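Local coordinates for protein farnesyl pyrophosphate synthase (Pseudomonas aeruginosa, PDB 4UMJ) that probably catalyses the condensation of geranyl diphosphate with isopentenyl diphosphate to give farnesyl diphosphate, and here binds the bisphosphonate inhibitor ibandronate, at residues B[77-82]-B[112-117]; B[83-88]-B[98-103]; B[222-227]-B[249-254]. All blocks are in the same frame, centred on the assembly; numbering follows the deposited sequence.

Contact 1 (B[77-82]-B[112-117]). With BFQ (ibandronate), chain N.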
loop_
_atom_site.group_PDB
_atom_site.type_symbol
_atom_site.label_atom_id
_atom_site.label_comp_id
_atom_site.label_asym_id
_atom_site.label_seq_id
_atom_site.Cartn_x
_atom_site.Cartn_y
_atom_site.Cartn_z
ATOM N N HIS B 77 -7.223 -2.064 -7.685
ATOM C CA HIS B 77 -7.356 -2.683 -9.018
ATOM C C HIS B 77 -6.409 -2.064 -10.046
ATOM O O HIS B 77 -5.654 -2.754 -10.762
ATOM C CB HIS B 77 -8.806 -2.692 -9.456
ATOM C CG HIS B 77 -9.028 -3.347 -10.782
ATOM N ND1 HIS B 77 -8.655 -4.647 -11.044
ATOM C CD2 HIS B 77 -9.583 -2.877 -11.924
ATOM C CE1 HIS B 77 -8.983 -4.957 -12.281
ATOM N NE2 HIS B 77 -9.495 -3.887 -12.853
ATOM N N ALA B 78 -6.457 -0.734 -10.145
ATOM C CA ALA B 78 -5.669 -0.041 -11.137
ATOM C C ALA B 78 -4.196 -0.241 -10.969
ATOM O O ALA B 78 -3.480 -0.455 -11.964
ATOM C CB ALA B 78 -5.976 1.455 -11.101
ATOM N N TYR B 79 -3.720 -0.178 -9.723
ATOM C CA TYR B 79 -2.283 -0.343 -9.486
ATOM C C TYR B 79 -1.901 -1.738 -9.898
ATOM O O TYR B 79 -0.824 -1.955 -10.454
ATOM C CB TYR B 79 -1.902 -0.044 -7.993
ATOM C CG TYR B 79 -1.408 -1.211 -7.191
ATOM C CD1 TYR B 79 -0.172 -1.750 -7.423
ATOM C CD2 TYR B 79 -2.171 -1.764 -6.175
ATOM C CE1 TYR B 79 0.300 -2.843 -6.690
ATOM C CE2 TYR B 79 -1.717 -2.833 -5.431
ATOM C CZ TYR B 79 -0.481 -3.406 -5.733
ATOM O OH TYR B 79 0.035 -4.486 -5.050
ATOM N N SER B 80 -2.729 -2.711 -9.561
ATOM C CA SER B 80 -2.447 -4.105 -9.929
ATOM C C SER B 80 -2.222 -4.328 -11.432
ATOM O O SER B 80 -1.386 -5.139 -11.806
ATOM C CB SER B 80 -3.491 -5.064 -9.329
ATOM O OG SER B 80 -4.660 -5.149 -10.131
ATOM N N LEU B 81 -2.987 -3.625 -12.255
ATOM C CA LEU B 81 -2.936 -3.741 -13.708
ATOM C C LEU B 81 -1.635 -3.174 -14.203
ATOM O O LEU B 81 -0.999 -3.803 -15.007
ATOM C CB LEU B 81 -4.106 -3.062 -14.382
ATOM C CG LEU B 81 -5.524 -3.561 -14.043
ATOM C CD1 LEU B 81 -6.544 -2.871 -14.897
ATOM C CD2 LEU B 81 -5.704 -5.065 -14.091
ATOM N N VAL B 82 -1.191 -2.059 -13.606
ATOM C CA VAL B 82 0.036 -1.442 -14.047
ATOM C C VAL B 82 1.206 -2.356 -13.770
ATOM O O VAL B 82 2.038 -2.571 -14.692
ATOM C CB VAL B 82 0.316 -0.089 -13.347
ATOM C CG1 VAL B 82 1.709 0.410 -13.670
ATOM C CG2 VAL B 82 -0.747 0.905 -13.721
ATOM N N LEU B 112 6.337 3.296 -9.993
ATOM C CA LEU B 112 6.113 4.293 -8.966
ATOM C C LEU B 112 4.684 4.816 -8.922
ATOM O O LEU B 112 4.117 4.914 -7.868
ATOM C CB LEU B 112 7.019 5.521 -9.185
ATOM C CG LEU B 112 8.522 5.192 -9.084
ATOM C CD1 LEU B 112 9.390 6.381 -9.458
ATOM C CD2 LEU B 112 8.874 4.631 -7.720
ATOM N N ALA B 113 4.122 5.102 -10.092
ATOM C CA ALA B 113 2.778 5.608 -10.135
ATOM C C ALA B 113 1.899 4.613 -9.471
ATOM O O ALA B 113 1.055 4.958 -8.682
ATOM C CB ALA B 113 2.350 5.917 -11.558
ATOM N N ALA B 114 2.103 3.353 -9.764
ATOM C CA ALA B 114 1.253 2.343 -9.174
ATOM C C ALA B 114 1.472 2.160 -7.677
ATOM O O ALA B 114 0.530 1.883 -6.956
ATOM C CB ALA B 114 1.408 1.044 -9.910
ATOM N N ASP B 115 2.724 2.258 -7.252
ATOM C CA ASP B 115 3.060 2.192 -5.847
ATOM C C ASP B 115 2.311 3.295 -5.058
ATOM O O ASP B 115 1.801 3.065 -3.988
ATOM C CB ASP B 115 4.563 2.389 -5.662
ATOM C CG ASP B 115 5.405 1.209 -6.015
ATOM O OD1 ASP B 115 4.878 0.039 -6.020
ATOM O OD2 ASP B 115 6.685 1.413 -6.137
ATOM N N GLY B 116 2.237 4.487 -5.664
ATOM C CA GLY B 116 1.551 5.632 -5.095
ATOM C C GLY B 116 0.046 5.493 -5.131
ATOM O O GLY B 116 -0.626 5.983 -4.247
ATOM N N LEU B 117 -0.492 4.800 -6.135
ATOM C CA LEU B 117 -1.918 4.491 -6.104
ATOM C C LEU B 117 -2.292 3.531 -4.976
ATOM O O LEU B 117 -3.371 3.645 -4.412
ATOM C CB LEU B 117 -2.379 3.855 -7.446
ATOM C CG LEU B 117 -2.298 4.702 -8.704
ATOM C CD1 LEU B 117 -2.560 3.868 -9.955
ATOM C CD2 LEU B 117 -3.286 5.885 -8.657
HETATM P P1 BFQ N . -4.382 -11.250 -15.808
HETATM O O2 BFQ N . -4.786 -12.241 -16.865
HETATM O O3 BFQ N . -4.339 -11.998 -14.545
HETATM O O5 BFQ N . -2.951 -10.981 -16.185
HETATM C C7 BFQ N . -5.471 -9.767 -15.684
HETATM P P8 BFQ N . -5.420 -9.064 -17.346
HETATM O O9 BFQ N . -3.971 -8.853 -17.725
HETATM O O10 BFQ N . -6.184 -7.828 -17.338
HETATM O O12 BFQ N . -6.077 -9.963 -18.335
HETATM O O14 BFQ N . -6.846 -9.988 -15.414
HETATM C C16 BFQ N . -5.014 -8.617 -14.750
HETATM C C19 BFQ N . -4.446 -9.074 -13.427
HETATM N N22 BFQ N . -5.267 -8.978 -12.201
HETATM C C23 BFQ N . -4.952 -10.111 -11.325
HETATM C C26 BFQ N . -4.072 -9.704 -10.140
HETATM C C29 BFQ N . -3.172 -8.558 -10.498
HETATM C C32 BFQ N . -2.195 -8.349 -9.338
HETATM C C35 BFQ N . -0.915 -7.650 -9.858
HETATM C C39 BFQ N . -6.709 -8.789 -12.317
#
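The carbonyl O of His77 takes two donors within helix 67-85: Leu81 N of the ordinary helical ladder and Ser80 OG, 2.7 Å from His77 O and tilted 22° out of the carbonyl plane. A small hydroxyl suits this place, because it bonds back to its own helix and lets the ligand tail come close, Ser80 CB lying 3.5 Å from ibandronate C32. Leu81 lends its CD2 branch to ibandronate C16.

The other side of the helix packs on 112-117, nearly antiparallel at 157° with the axes 8.4 Å apart. Ala114 makes this approach possible. Its methyl points at the partner helix and sits against the side chains of Tyr79 and Val82, with Ala114 CB 3.8 Å from Val82 CB. Tyr79 CB rests 3.3 Å from Ala114 O and also meets Leu117 CB at 4.0 Å. With chi1 at 114°, about midway between two staggered positions, Ala114 O sits obliquely to the tyrosine ring. The ring packs edge-to-face with His83 and touches Met154 and Val155 of helix 154-162 and, across the dimer interface, Asp115 of the second subunit. Val82 turns CG1 anti to its backbone N, which lays that methyl against Ala114 CB. Leu117 also reaches Ala78 with CD1, and Val40 of helix 30-40 covers both residues.

This placement is characteristic of the all-helical prenyltransferase fold, where residues just ahead of the first aspartate-rich motif, here Tyr79 and Ser80, usually line the pocket for the growing chain; the ibandronate tail against Ser80 is consistent with this.

Contact 2 (B[83-88]-B[98-103]). With MG (magnesium ion), chain L; MG (magnesium ion), chain M; BFQ (ibandronate), chain N.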
loop_
_atom_site.group_PDB
_atom_site.type_symbol
_atom_site.label_atom_id
_atom_site.label_comp_id
_atom_site.label_asym_id
_atom_site.label_seq_id
_atom_site.Cartn_x
_atom_site.Cartn_y
_atom_site.Cartn_z
ATOM N N HIS B 83 1.271 -2.939 -12.562
ATOM C CA HIS B 83 2.323 -3.919 -12.289
ATOM C C HIS B 83 2.264 -5.223 -13.123
ATOM O O HIS B 83 3.297 -5.709 -13.582
ATOM C CB HIS B 83 2.457 -4.207 -10.780
ATOM C CG HIS B 83 3.051 -3.057 -10.041
ATOM N ND1 HIS B 83 3.467 -3.138 -8.740
ATOM C CD2 HIS B 83 3.371 -1.804 -10.473
ATOM C CE1 HIS B 83 3.990 -1.986 -8.377
ATOM N NE2 HIS B 83 3.887 -1.137 -9.386
ATOM N N ASP B 84 1.075 -5.766 -13.266
ATOM C CA ASP B 84 0.822 -6.944 -14.092
ATOM C C ASP B 84 1.312 -6.767 -15.543
ATOM O O ASP B 84 1.755 -7.719 -16.129
ATOM C CB ASP B 84 -0.670 -7.250 -14.024
ATOM C CG ASP B 84 -1.051 -8.483 -14.789
ATOM O OD1 ASP B 84 -0.846 -9.611 -14.317
ATOM O OD2 ASP B 84 -1.630 -8.264 -15.859
ATOM N N ASP B 85 1.208 -5.550 -16.106
ATOM C CA ASP B 85 1.575 -5.280 -17.510
ATOM C C ASP B 85 3.066 -5.170 -17.731
ATOM O O ASP B 85 3.541 -5.270 -18.897
ATOM C CB ASP B 85 0.909 -4.009 -18.013
ATOM C CG ASP B 85 -0.567 -4.177 -18.301
ATOM O OD1 ASP B 85 -0.998 -5.320 -18.621
ATOM O OD2 ASP B 85 -1.294 -3.161 -18.170
ATOM N N LEU B 86 3.839 -4.998 -16.638
ATOM C CA LEU B 86 5.281 -4.742 -16.740
ATOM C C LEU B 86 6.064 -5.855 -17.447
ATOM O O LEU B 86 5.641 -7.002 -17.414
ATOM C CB LEU B 86 5.899 -4.543 -15.365
ATOM C CG LEU B 86 5.461 -3.380 -14.512
ATOM C CD1 LEU B 86 5.937 -3.531 -13.079
ATOM C CD2 LEU B 86 5.909 -2.058 -15.102
ATOM N N PRO B 87 7.219 -5.514 -18.060
ATOM C CA PRO B 87 8.061 -6.507 -18.763
ATOM C C PRO B 87 8.399 -7.722 -17.933
ATOM O O PRO B 87 8.289 -8.836 -18.442
ATOM C CB PRO B 87 9.268 -5.678 -19.220
ATOM C CG PRO B 87 8.666 -4.350 -19.508
ATOM C CD PRO B 87 7.602 -4.155 -18.438
ATOM N N ALA B 88 8.588 -7.556 -16.615
ATOM C CA ALA B 88 8.881 -8.679 -15.762
ATOM C C ALA B 88 7.711 -9.589 -15.550
ATOM O O ALA B 88 7.893 -10.697 -15.037
ATOM C CB ALA B 88 9.373 -8.214 -14.415
ATOM N N GLN B 98 -5.136 0.545 -25.741
ATOM C CA GLN B 98 -4.320 1.735 -25.468
ATOM C C GLN B 98 -2.957 1.344 -24.901
ATOM O O GLN B 98 -2.832 0.302 -24.271
ATOM C CB GLN B 98 -5.041 2.669 -24.500
ATOM C CG GLN B 98 -6.328 3.238 -25.024
ATOM C CD GLN B 98 -6.123 4.101 -26.265
ATOM O OE1 GLN B 98 -5.225 4.973 -26.261
ATOM N NE2 GLN B 98 -6.918 3.907 -27.290
ATOM N N PRO B 99 -1.948 2.195 -25.086
ATOM C CA PRO B 99 -0.636 1.932 -24.525
ATOM C C PRO B 99 -0.728 1.732 -23.003
ATOM O O PRO B 99 -1.536 2.437 -22.328
ATOM C CB PRO B 99 0.139 3.197 -24.848
ATOM C CG PRO B 99 -0.501 3.664 -26.134
ATOM C CD PRO B 99 -1.947 3.483 -25.786
ATOM N N THR B 100 -0.075 0.698 -22.532
ATOM C CA THR B 100 0.026 0.437 -21.086
ATOM C C THR B 100 0.835 1.568 -20.417
ATOM O O THR B 100 1.451 2.392 -21.099
ATOM C CB THR B 100 0.674 -0.892 -20.812
ATOM O OG1 THR B 100 1.888 -1.028 -21.548
ATOM C CG2 THR B 100 -0.299 -2.036 -21.179
ATOM N N THR B 101 0.798 1.665 -19.086
ATOM C CA THR B 101 1.427 2.849 -18.450
ATOM C C THR B 101 2.938 2.867 -18.703
ATOM O O THR B 101 3.527 3.931 -18.910
ATOM C CB THR B 101 1.086 2.939 -16.953
ATOM O OG1 THR B 101 -0.340 2.967 -16.802
ATOM C CG2 THR B 101 1.693 4.221 -16.314
ATOM N N HIS B 102 3.580 1.721 -18.628
ATOM C CA HIS B 102 5.035 1.678 -18.818
ATOM C C HIS B 102 5.423 1.994 -20.267
ATOM O O HIS B 102 6.510 2.499 -20.505
ATOM C CB HIS B 102 5.670 0.388 -18.369
ATOM C CG HIS B 102 5.347 -0.808 -19.218
ATOM N ND1 HIS B 102 4.226 -1.592 -19.016
ATOM C CD2 HIS B 102 6.051 -1.410 -20.206
ATOM C CE1 HIS B 102 4.196 -2.560 -19.914
ATOM N NE2 HIS B 102 5.286 -2.468 -20.661
ATOM N N ARG B 103 4.491 1.763 -21.202
ATOM C CA ARG B 103 4.680 2.064 -22.623
ATOM C C ARG B 103 4.471 3.542 -22.907
ATOM O O ARG B 103 5.181 4.098 -23.714
ATOM C CB ARG B 103 3.701 1.284 -23.495
ATOM C CG ARG B 103 3.979 -0.159 -23.486
ATOM C CD ARG B 103 5.308 -0.432 -24.153
ATOM N NE ARG B 103 5.374 0.091 -25.529
ATOM C CZ ARG B 103 6.493 0.479 -26.134
ATOM N NH1 ARG B 103 7.674 0.498 -25.486
ATOM N NH2 ARG B 103 6.409 0.931 -27.370
HETATM MG MG MG L . -1.176 -11.380 -15.502
HETATM MG MG MG M . -2.130 -9.442 -17.579
HETATM P P1 BFQ N . -4.382 -11.250 -15.808
HETATM O O2 BFQ N . -4.786 -12.241 -16.865
HETATM O O3 BFQ N . -4.339 -11.998 -14.545
HETATM O O5 BFQ N . -2.951 -10.981 -16.185
HETATM C C7 BFQ N . -5.471 -9.767 -15.684
HETATM P P8 BFQ N . -5.420 -9.064 -17.346
HETATM O O9 BFQ N . -3.971 -8.853 -17.725
HETATM O O10 BFQ N . -6.184 -7.828 -17.338
HETATM O O12 BFQ N . -6.077 -9.963 -18.335
HETATM O O14 BFQ N . -6.846 -9.988 -15.414
HETATM C C16 BFQ N . -5.014 -8.617 -14.750
HETATM C C19 BFQ N . -4.446 -9.074 -13.427
HETATM N N22 BFQ N . -5.267 -8.978 -12.201
HETATM C C23 BFQ N . -4.952 -10.111 -11.325
HETATM C C26 BFQ N . -4.072 -9.704 -10.140
HETATM C C29 BFQ N . -3.172 -8.558 -10.498
HETATM C C32 BFQ N . -2.195 -8.349 -9.338
HETATM C C35 BFQ N . -0.915 -7.650 -9.858
HETATM C C39 BFQ N . -6.709 -8.789 -12.317
HETATM O O HOH W 1 -0.523 -0.460 -17.476
HETATM O O HOH W 2 -1.196 -8.158 -18.829
HETATM O O HOH W 3 0.477 -11.873 -14.748
HETATM O O HOH W 4 -1.175 -13.421 -16.368
HETATM O O HOH W 5 -1.934 -12.096 -13.727
HETATM O O HOH W 6 -2.487 -10.836 -19.136
#
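His102 reaches across to the end of helix 67-85 and lays one face of its imidazole against the turn formed by Asp85, Leu86 and Pro87. Pro87 CD stands 3.8 Å from the ring centroid, 20° off the normal, and Leu86 CA lies over the same face, both as CH-pi contacts. Arg103 CG covers the opposite face, so the ring is sandwiched. A chi1 of 70° tucks the ring between the backbone N and carbonyl carbon of His102, bringing CE1 to 3.0 Å from Asp85 O. Proline suits this spot: its CD, bonded to the backbone N, carries somewhat polarised hydrogens that the fixed ring presents to the imidazole.

Asp85 contributes next: its OD2 lies 3.4 Å from the Thr100 methyl CG2, while the Thr100 hydroxyl turns to Asp92 O. The carboxylate has a salt bridge from OD2 to Arg95, a water joining OD2 to Thr101 N, and a second water, 2.9 Å from OD1, that is a ligand of one magnesium ion. Asp85 is therefore second-shell, holding that water in place.

Its neighbour Asp84 is first-shell: its oxygens bridge the two magnesium ions, OD2 binding one at 2.1 Å, and Asp90 shares the site. Ibandronate O5 bridges both ions, O9 binds one, and waters fill further positions. This is the first aspartate-rich motif of trans-prenyltransferases, which binds the allylic diphosphate through magnesium; the bisphosphonate probably takes its place.

Contact 3 (B[222-227]-B[249-254]). With BFQ (ibandronate), chain O.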
loop_
_atom_site.group_PDB
_atom_site.type_symbol
_atom_site.label_atom_id
_atom_site.label_comp_id
_atom_site.label_asym_id
_atom_site.label_seq_id
_atom_site.Cartn_x
_atom_site.Cartn_y
_atom_site.Cartn_z
ATOM N N GLN B 222 -17.265 -17.513 -17.033
ATOM C CA GLN B 222 -17.881 -16.916 -18.188
ATOM C C GLN B 222 -16.882 -16.223 -19.158
ATOM O O GLN B 222 -17.027 -16.329 -20.399
ATOM C CB GLN B 222 -19.009 -15.966 -17.787
ATOM C CG GLN B 222 -19.857 -15.463 -18.969
ATOM C CD GLN B 222 -20.681 -16.552 -19.642
ATOM O OE1 GLN B 222 -20.874 -17.650 -19.106
ATOM N NE2 GLN B 222 -21.167 -16.246 -20.844
ATOM N N ASP B 223 -15.866 -15.551 -18.630
ATOM C CA ASP B 223 -14.859 -14.962 -19.501
ATOM C C ASP B 223 -14.165 -16.037 -20.327
ATOM O O ASP B 223 -13.880 -15.813 -21.499
ATOM C CB ASP B 223 -13.812 -14.155 -18.716
ATOM C CG ASP B 223 -14.406 -12.912 -18.042
ATOM O OD1 ASP B 223 -15.440 -12.409 -18.535
ATOM O OD2 ASP B 223 -13.844 -12.432 -17.025
ATOM N N ASP B 224 -13.871 -17.176 -19.704
ATOM C CA ASP B 224 -13.178 -18.267 -20.391
ATOM C C ASP B 224 -14.082 -18.784 -21.496
ATOM O O ASP B 224 -13.618 -19.010 -22.630
ATOM C CB ASP B 224 -12.781 -19.413 -19.439
ATOM C CG ASP B 224 -11.549 -19.125 -18.618
ATOM O OD1 ASP B 224 -10.957 -18.017 -18.732
ATOM O OD2 ASP B 224 -11.145 -20.039 -17.847
ATOM N N ILE B 225 -15.369 -18.919 -21.178
ATOM C CA ILE B 225 -16.345 -19.415 -22.136
ATOM C C ILE B 225 -16.366 -18.513 -23.363
ATOM O O ILE B 225 -16.282 -18.989 -24.498
ATOM C CB ILE B 225 -17.739 -19.594 -21.499
ATOM C CG1 ILE B 225 -17.697 -20.794 -20.547
ATOM C CG2 ILE B 225 -18.825 -19.774 -22.568
ATOM C CD1 ILE B 225 -18.847 -20.856 -19.571
ATOM N N LEU B 226 -16.435 -17.213 -23.121
ATOM C CA LEU B 226 -16.447 -16.232 -24.197
ATOM C C LEU B 226 -15.114 -16.144 -24.994
ATOM O O LEU B 226 -15.145 -15.861 -26.173
ATOM C CB LEU B 226 -16.877 -14.849 -23.664
ATOM C CG LEU B 226 -18.282 -14.725 -23.043
ATOM C CD1 LEU B 226 -18.625 -13.271 -22.696
ATOM C CD2 LEU B 226 -19.374 -15.341 -23.926
ATOM N N ASP B 227 -13.964 -16.405 -24.380
ATOM C CA ASP B 227 -12.697 -16.440 -25.132
ATOM C C ASP B 227 -12.571 -17.657 -26.081
ATOM O O ASP B 227 -11.932 -17.563 -27.125
ATOM C CB ASP B 227 -11.503 -16.344 -24.187
ATOM C CG ASP B 227 -11.478 -15.028 -23.409
ATOM O OD1 ASP B 227 -12.235 -14.085 -23.757
ATOM O OD2 ASP B 227 -10.701 -14.928 -22.438
ATOM N N THR B 249 -7.950 -23.302 -18.783
ATOM C CA THR B 249 -9.217 -22.569 -18.788
ATOM C C THR B 249 -10.370 -23.501 -18.439
ATOM O O THR B 249 -10.265 -24.737 -18.571
ATOM C CB THR B 249 -9.552 -21.944 -20.165
ATOM O OG1 THR B 249 -9.892 -22.968 -21.125
ATOM C CG2 THR B 249 -8.378 -21.124 -20.666
ATOM N N TYR B 250 -11.488 -22.928 -17.998
ATOM C CA TYR B 250 -12.589 -23.788 -17.610
ATOM C C TYR B 250 -13.094 -24.691 -18.732
ATOM O O TYR B 250 -13.299 -25.872 -18.504
ATOM C CB TYR B 250 -13.705 -22.995 -16.922
ATOM C CG TYR B 250 -13.347 -22.712 -15.489
ATOM C CD1 TYR B 250 -13.552 -23.667 -14.486
ATOM C CD2 TYR B 250 -12.786 -21.488 -15.127
ATOM C CE1 TYR B 250 -13.174 -23.414 -13.173
ATOM C CE2 TYR B 250 -12.465 -21.217 -13.819
ATOM C CZ TYR B 250 -12.653 -22.166 -12.851
ATOM O OH TYR B 250 -12.355 -21.829 -11.553
ATOM N N PRO B 251 -13.292 -24.143 -19.943
ATOM C CA PRO B 251 -13.698 -25.039 -21.047
ATOM C C PRO B 251 -12.654 -26.149 -21.340
ATOM O O PRO B 251 -13.037 -27.307 -21.528
ATOM C CB PRO B 251 -13.905 -24.072 -22.241
ATOM C CG PRO B 251 -14.146 -22.722 -21.594
ATOM C CD PRO B 251 -13.299 -22.721 -20.357
ATOM N N ALA B 252 -11.360 -25.824 -21.311
ATOM C CA ALA B 252 -10.317 -26.861 -21.487
ATOM C C ALA B 252 -10.431 -28.019 -20.495
ATOM O O ALA B 252 -10.252 -29.221 -20.850
ATOM C CB ALA B 252 -8.923 -26.260 -21.395
ATOM N N LEU B 253 -10.733 -27.664 -19.254
ATOM C CA LEU B 253 -10.817 -28.651 -18.188
ATOM C C LEU B 253 -12.065 -29.477 -18.259
ATOM O O LEU B 253 -12.027 -30.690 -18.018
ATOM C CB LEU B 253 -10.738 -27.979 -16.791
ATOM C CG LEU B 253 -9.345 -27.453 -16.450
ATOM C CD1 LEU B 253 -9.408 -26.585 -15.202
ATOM C CD2 LEU B 253 -8.337 -28.588 -16.283
ATOM N N LEU B 254 -13.177 -28.817 -18.535
ATOM C CA LEU B 254 -14.480 -29.417 -18.320
ATOM C C LEU B 254 -15.172 -29.717 -19.655
ATOM O O LEU B 254 -16.202 -30.368 -19.685
ATOM C CB LEU B 254 -15.350 -28.418 -17.499
ATOM C CG LEU B 254 -14.937 -28.006 -16.062
ATOM C CD1 LEU B 254 -15.736 -26.826 -15.551
ATOM C CD2 LEU B 254 -15.096 -29.162 -15.098
HETATM P P1 BFQ O . -8.905 -10.875 -20.155
HETATM O O2 BFQ O . -7.763 -11.688 -19.680
HETATM O O3 BFQ O . -8.659 -10.178 -21.427
HETATM O O5 BFQ O . -9.979 -11.885 -20.354
HETATM C C7 BFQ O . -9.320 -9.506 -19.054
HETATM P P8 BFQ O . -9.673 -10.681 -17.662
HETATM O O9 BFQ O . -10.581 -11.625 -18.430
HETATM O O10 BFQ O . -10.567 -10.311 -16.529
HETATM O O12 BFQ O . -8.512 -11.566 -17.239
HETATM O O14 BFQ O . -8.160 -8.710 -18.982
HETATM C C16 BFQ O . -10.429 -8.797 -19.846
HETATM C C19 BFQ O . -9.886 -8.445 -21.242
HETATM N N22 BFQ O . -10.771 -8.736 -22.434
HETATM C C23 BFQ O . -10.433 -7.861 -23.582
HETATM C C26 BFQ O . -9.562 -8.653 -24.585
HETATM C C29 BFQ O . -8.661 -7.771 -25.460
HETATM C C32 BFQ O . -9.452 -6.688 -26.191
HETATM C C35 BFQ O . -8.404 -5.795 -26.837
HETATM C C39 BFQ O . -10.680 -10.103 -22.965
#
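The last turn of helix 202-227 meets the short helix 250-254 almost at right angles, 87° with the axes 9.4 Å apart, and Asp224 and Ile225 lie nearest Thr249 and Pro251. Asp224 carries the contact. Its OD2 accepts from Tyr250 N at 2.9 Å, nearly straight at 163°, using the anti side of the carboxylate. Tyr250 N belongs to the first turn of its helix, where amides lack a helical acceptor, and a negative group there should also interact well with the helix dipole. Thr249 caps the same end from within: its OG1, set between the backbone N and carbonyl carbon (chi1 70°), accepts from Ala252 N at 3.2 Å.

Nearer the backbone, the aspartate methylene packs on proline, Asp224 CB to Pro251 CD at 3.5 Å. Pro251 suits the first turn, where the missing N-H costs no helical bond, and its CG extends to Ile225 CG1 at 4.2 Å. Ile225 also presses on Leu256 and Ala259 of helix 256-273. The Tyr250 side chain inserts between helices 171-196 and 202-227 and bonds Glu175 through its hydroxyl.

Asp223 and Asp227 lie on another side of the helix, toward the second ibandronate, with Asp223 OD2 3.6 Å from its O9. Residues 223-227, Asp-Asp-Ile-Leu-Asp, form the second aspartate-rich motif of the prenyltransferase family; its middle aspartate accepts from the N-terminal amide of helix 250-254.

From the N terminus, helix 67-85 supplies the first segment of contact 1 and, directly after it, that of contact 2. Contact 2 closes first, over the short loop and two-stranded hairpin; the chain then passes through helix 101-104 to helix 107-126, where contact 1 closes a larger loop around it. The two touch each other through His83 and Val82, and both reach the second subunit and the same ibandronate. Contact 3 follows in series, joining helix 202-227 to helix 250-254 across residues of which 229-247 are not modelled. It lies about 25 Å, centre to centre, from contact 2. Contacts 2 and 3 thus mark the two aspartate-rich motifs.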